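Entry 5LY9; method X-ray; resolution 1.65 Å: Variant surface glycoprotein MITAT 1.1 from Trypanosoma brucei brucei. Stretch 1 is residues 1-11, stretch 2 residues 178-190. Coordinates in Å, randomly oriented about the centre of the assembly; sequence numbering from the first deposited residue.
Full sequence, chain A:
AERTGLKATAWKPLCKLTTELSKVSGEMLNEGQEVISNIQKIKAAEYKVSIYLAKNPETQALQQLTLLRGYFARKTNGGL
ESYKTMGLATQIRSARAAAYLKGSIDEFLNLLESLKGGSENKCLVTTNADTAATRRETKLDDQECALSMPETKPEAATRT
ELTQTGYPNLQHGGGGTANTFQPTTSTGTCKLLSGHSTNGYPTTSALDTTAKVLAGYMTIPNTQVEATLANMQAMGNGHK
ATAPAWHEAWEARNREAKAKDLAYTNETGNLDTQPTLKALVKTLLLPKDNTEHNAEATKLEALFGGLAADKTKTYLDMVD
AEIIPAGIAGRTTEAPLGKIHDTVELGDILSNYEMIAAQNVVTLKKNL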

# COMPACT_ATOMS: atom_id res chain seq x y z
N ALA A 1 -33.08 -20.71 19.28
CA ALA A 1 -34.39 -20.86 18.59
C ALA A 1 -34.33 -20.06 17.28
O ALA A 1 -33.58 -19.09 17.15
CB ALA A 1 -35.53 -20.35 19.47
N GLU A 2 -35.17 -20.45 16.34
CA GLU A 2 -35.39 -19.62 15.14
C GLU A 2 -35.73 -18.20 15.51
O GLU A 2 -36.46 -17.95 16.49
CB GLU A 2 -36.60 -20.20 14.35
CG GLU A 2 -36.78 -19.59 12.95
CD GLU A 2 -38.20 -19.68 12.37
OE1 GLU A 2 -39.10 -20.27 13.05
OE2 GLU A 2 -38.40 -19.15 11.24
N ARG A 3 -35.14 -17.28 14.79
CA ARG A 3 -35.45 -15.88 14.84
C ARG A 3 -35.33 -15.11 16.20
O ARG A 3 -35.87 -14.00 16.30
CB ARG A 3 -36.76 -15.54 14.11
CG ARG A 3 -38.11 -15.97 14.64
CD ARG A 3 -38.49 -15.51 16.04
NE ARG A 3 -39.88 -15.96 16.36
CZ ARG A 3 -40.19 -17.17 16.78
NH1 ARG A 3 -39.27 -18.10 17.04
NH2 ARG A 3 -41.49 -17.47 17.00
N THR A 4 -34.52 -15.60 17.12
CA THR A 4 -34.04 -14.75 18.24
C THR A 4 -32.73 -14.08 17.86
O THR A 4 -32.08 -14.45 16.83
CB THR A 4 -33.96 -15.53 19.53
OG1 THR A 4 -33.08 -16.65 19.35
CG2 THR A 4 -35.40 -15.98 19.94
N GLY A 5 -32.35 -13.06 18.61
CA GLY A 5 -31.13 -12.39 18.35
C GLY A 5 -29.86 -13.19 18.49
O GLY A 5 -29.81 -14.26 19.04
N LEU A 6 -28.81 -12.60 18.01
CA LEU A 6 -27.51 -13.21 18.09
C LEU A 6 -26.85 -12.97 19.49
O LEU A 6 -26.75 -11.81 19.95
CB LEU A 6 -26.66 -12.59 17.01
CG LEU A 6 -25.43 -13.28 16.57
CD1 LEU A 6 -25.80 -14.67 16.00
CD2 LEU A 6 -24.70 -12.42 15.50
N LYS A 7 -26.48 -14.07 20.18
CA LYS A 7 -25.79 -13.96 21.48
C LYS A 7 -24.44 -13.27 21.36
O LYS A 7 -23.78 -13.41 20.30
CB LYS A 7 -25.55 -15.33 22.11
CG LYS A 7 -26.82 -16.11 22.44
CD LYS A 7 -26.42 -17.54 22.82
CE LYS A 7 -27.53 -18.38 23.39
NZ LYS A 7 -27.01 -19.68 23.88
N ALA A 8 -24.02 -12.63 22.43
CA ALA A 8 -22.73 -12.03 22.56
C ALA A 8 -21.60 -13.03 22.34
O ALA A 8 -20.55 -12.65 21.85
CB ALA A 8 -22.60 -11.36 23.94
N THR A 9 -21.79 -14.32 22.62
CA THR A 9 -20.76 -15.33 22.35
C THR A 9 -20.45 -15.36 20.84
O THR A 9 -19.32 -15.72 20.47
CB THR A 9 -21.19 -16.73 22.80
OG1 THR A 9 -22.46 -17.00 22.26
CG2 THR A 9 -21.20 -16.86 24.27
N ALA A 10 -21.42 -14.98 20.00
CA ALA A 10 -21.23 -14.94 18.56
C ALA A 10 -20.79 -13.60 18.03
O ALA A 10 -19.93 -13.57 17.12
CB ALA A 10 -22.52 -15.40 17.84
N TRP A 11 -21.38 -12.50 18.49
CA TRP A 11 -20.96 -11.18 17.95
C TRP A 11 -19.73 -10.58 18.63
O TRP A 11 -19.05 -9.73 18.04
CB TRP A 11 -22.11 -10.16 17.90
CG TRP A 11 -22.77 -9.84 19.15
CD1 TRP A 11 -23.97 -10.32 19.59
CD2 TRP A 11 -22.34 -8.91 20.16
NE1 TRP A 11 -24.27 -9.76 20.80
CE2 TRP A 11 -23.33 -8.87 21.14
CE3 TRP A 11 -21.24 -8.10 20.30
CZ2 TRP A 11 -23.20 -8.12 22.25
CZ3 TRP A 11 -21.13 -7.35 21.35
CH2 TRP A 11 -22.11 -7.35 22.35
N ALA A 178 -30.90 -25.82 18.64
CA ALA A 178 -30.18 -26.14 19.87
C ALA A 178 -29.97 -24.92 20.80
O ALA A 178 -29.39 -25.05 21.88
CB ALA A 178 -28.85 -26.80 19.57
N ASN A 179 -30.40 -23.74 20.38
CA ASN A 179 -30.17 -22.49 21.11
C ASN A 179 -28.73 -22.11 21.26
O ASN A 179 -28.36 -21.50 22.26
CB ASN A 179 -30.93 -22.44 22.44
CG ASN A 179 -32.37 -22.86 22.28
OD1 ASN A 179 -33.10 -22.29 21.46
ND2 ASN A 179 -32.76 -23.91 22.99
N THR A 180 -27.90 -22.44 20.27
CA THR A 180 -26.46 -22.33 20.46
C THR A 180 -26.00 -20.89 20.38
O THR A 180 -25.39 -20.37 21.33
CB THR A 180 -25.68 -23.14 19.40
OG1 THR A 180 -26.26 -24.44 19.33
CG2 THR A 180 -24.13 -23.19 19.80
N PHE A 181 -26.28 -20.23 19.26
CA PHE A 181 -25.85 -18.79 19.09
C PHE A 181 -27.03 -17.81 19.09
O PHE A 181 -26.84 -16.61 19.03
CB PHE A 181 -24.97 -18.67 17.86
CG PHE A 181 -23.78 -19.57 17.90
CD1 PHE A 181 -22.83 -19.44 18.93
CD2 PHE A 181 -23.59 -20.52 16.94
CE1 PHE A 181 -21.79 -20.31 19.02
CE2 PHE A 181 -22.49 -21.39 17.01
CZ PHE A 181 -21.59 -21.29 18.04
N GLN A 182 -28.24 -18.31 19.18
CA GLN A 182 -29.49 -17.57 19.25
C GLN A 182 -30.27 -18.26 20.40
O GLN A 182 -30.40 -19.48 20.41
CB GLN A 182 -30.29 -17.68 17.94
CG GLN A 182 -29.68 -16.85 16.82
CD GLN A 182 -30.24 -17.28 15.47
OE1 GLN A 182 -29.70 -18.18 14.81
NE2 GLN A 182 -31.38 -16.71 15.13
N PRO A 183 -30.68 -17.49 21.39
CA PRO A 183 -31.27 -18.11 22.59
C PRO A 183 -32.69 -18.64 22.37
O PRO A 183 -33.31 -18.48 21.28
CB PRO A 183 -31.30 -16.96 23.59
CG PRO A 183 -31.50 -15.74 22.75
CD PRO A 183 -30.71 -16.04 21.45
N THR A 184 -33.25 -19.23 23.44
CA THR A 184 -34.63 -19.63 23.41
C THR A 184 -35.55 -18.42 23.23
O THR A 184 -35.17 -17.28 23.48
CB THR A 184 -34.99 -20.33 24.73
OG1 THR A 184 -34.69 -19.47 25.84
CG2 THR A 184 -34.13 -21.56 24.91
N THR A 185 -36.81 -18.71 22.83
CA THR A 185 -37.78 -17.64 22.62
C THR A 185 -38.09 -17.01 23.99
O THR A 185 -38.04 -17.68 25.02
CB THR A 185 -39.07 -18.14 22.02
OG1 THR A 185 -39.47 -19.25 22.79
CG2 THR A 185 -38.85 -18.55 20.66
N SER A 186 -38.41 -15.75 23.96
CA SER A 186 -38.94 -15.07 25.14
C SER A 186 -39.86 -14.05 24.57
O SER A 186 -40.99 -14.43 24.20
CB SER A 186 -37.82 -14.60 26.04
OG SER A 186 -38.33 -13.97 27.22
N THR A 187 -39.42 -12.81 24.40
CA THR A 187 -40.21 -11.71 23.78
C THR A 187 -39.46 -11.08 22.59
O THR A 187 -40.02 -10.94 21.51
CB THR A 187 -40.58 -10.64 24.82
OG1 THR A 187 -41.37 -11.30 25.80
CG2 THR A 187 -41.38 -9.51 24.18
N GLY A 188 -38.20 -10.74 22.78
CA GLY A 188 -37.39 -10.16 21.67
C GLY A 188 -37.16 -11.13 20.54
O GLY A 188 -37.08 -12.35 20.74
N THR A 189 -37.10 -10.63 19.33
CA THR A 189 -36.87 -11.49 18.17
C THR A 189 -35.99 -10.71 17.18
O THR A 189 -35.87 -9.52 17.29
CB THR A 189 -38.16 -11.82 17.40
OG1 THR A 189 -38.73 -10.61 16.85
CG2 THR A 189 -39.16 -12.49 18.26
N CYS A 190 -35.31 -11.41 16.28
CA CYS A 190 -34.57 -10.79 15.18
C CYS A 190 -35.00 -11.59 13.97
O CYS A 190 -34.39 -12.64 13.63
CB CYS A 190 -33.09 -10.96 15.47
SG CYS A 190 -32.07 -10.18 14.18
O HOH W 1 -33.07 -18.01 12.77
O HOH W 2 -23.04 -19.61 22.66

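What anchors the very start of the chain? The amino group of Ala1 points its hydrogens at carbonyl oxygens of the other stretch. Ala1 N donates to Asn179 OD1 at 2.7 Å and to Pro183 O at 3.0 Å, so the terminal charge, which needs several acceptors, is met by a side-chain amide and a backbone carbonyl. Asn179 suits this place because its CA-to-CB bond runs sideways while the end of its short side chain comes nearer. Pro183 O serves a second donor as well: Thr4 OG1 gives it a hydrogen bond of 2.7 Å. The type II turn from Ala1 to Thr4 brings both donors to this one oxygen, and the p rotamer of Thr4 turns the hydroxyl to it although the CA-to-CB bond points away overall.

How does Lys7 engage the other stretch twice over? Its backbone does the first part, with Lys7 N donating to Phe181 O at 2.8 Å and an almost straight angle of 174°. Its side chain does the second. The CA-to-CB bond points toward stretch 2, and from an m chi1 the chain continues through three t torsions, an extended arm that carries the ammonium to two successive carbonyls: Lys7 NZ lies 2.8 Å from Asn179 O and 3.1 Å from Thr180 O, both hydrogen bonds. The arm's methylenes are not idle, for Lys7 CG packs 4.0 Å from Pro183 CD. Lys7 also holds the N-cap position of the helix that follows.

What ties the residues between these two anchors? Cys190 N donates to Arg3 O at 2.6 Å, a short backbone link, and Gln182 NE2 donates to Thr4 O at 2.9 Å. The Gln182 amide reaches further through water 1, which accepts from Gln182 NE2 at 3.2 Å and from Arg3 N at 3.0 Å. Gly5 adds a weaker contact of the CA-H...O kind, its O lying 3.3 Å from Gln182 CA. Gly5 CA also packs 3.8 Å from Cys190 CB.

Where does packing take over from polar contact? In all, 878 Å² is buried, summed over both sides. Phe181 is buried, and Ala10 CB meets Phe181 CB at 4.1 Å; the small methyl fits beside the larger residue, while Thr9 OG1 lies at the ring edge, 4.1 Å from Phe181 CD1. Farther out, Arg3 lays its aliphatic part against one threonine methyl, Arg3 CD being 3.8 Å from Thr189 CG2, while its guanidinium approaches another, with Arg3 NH1 3.7 Å from Thr185 CG2.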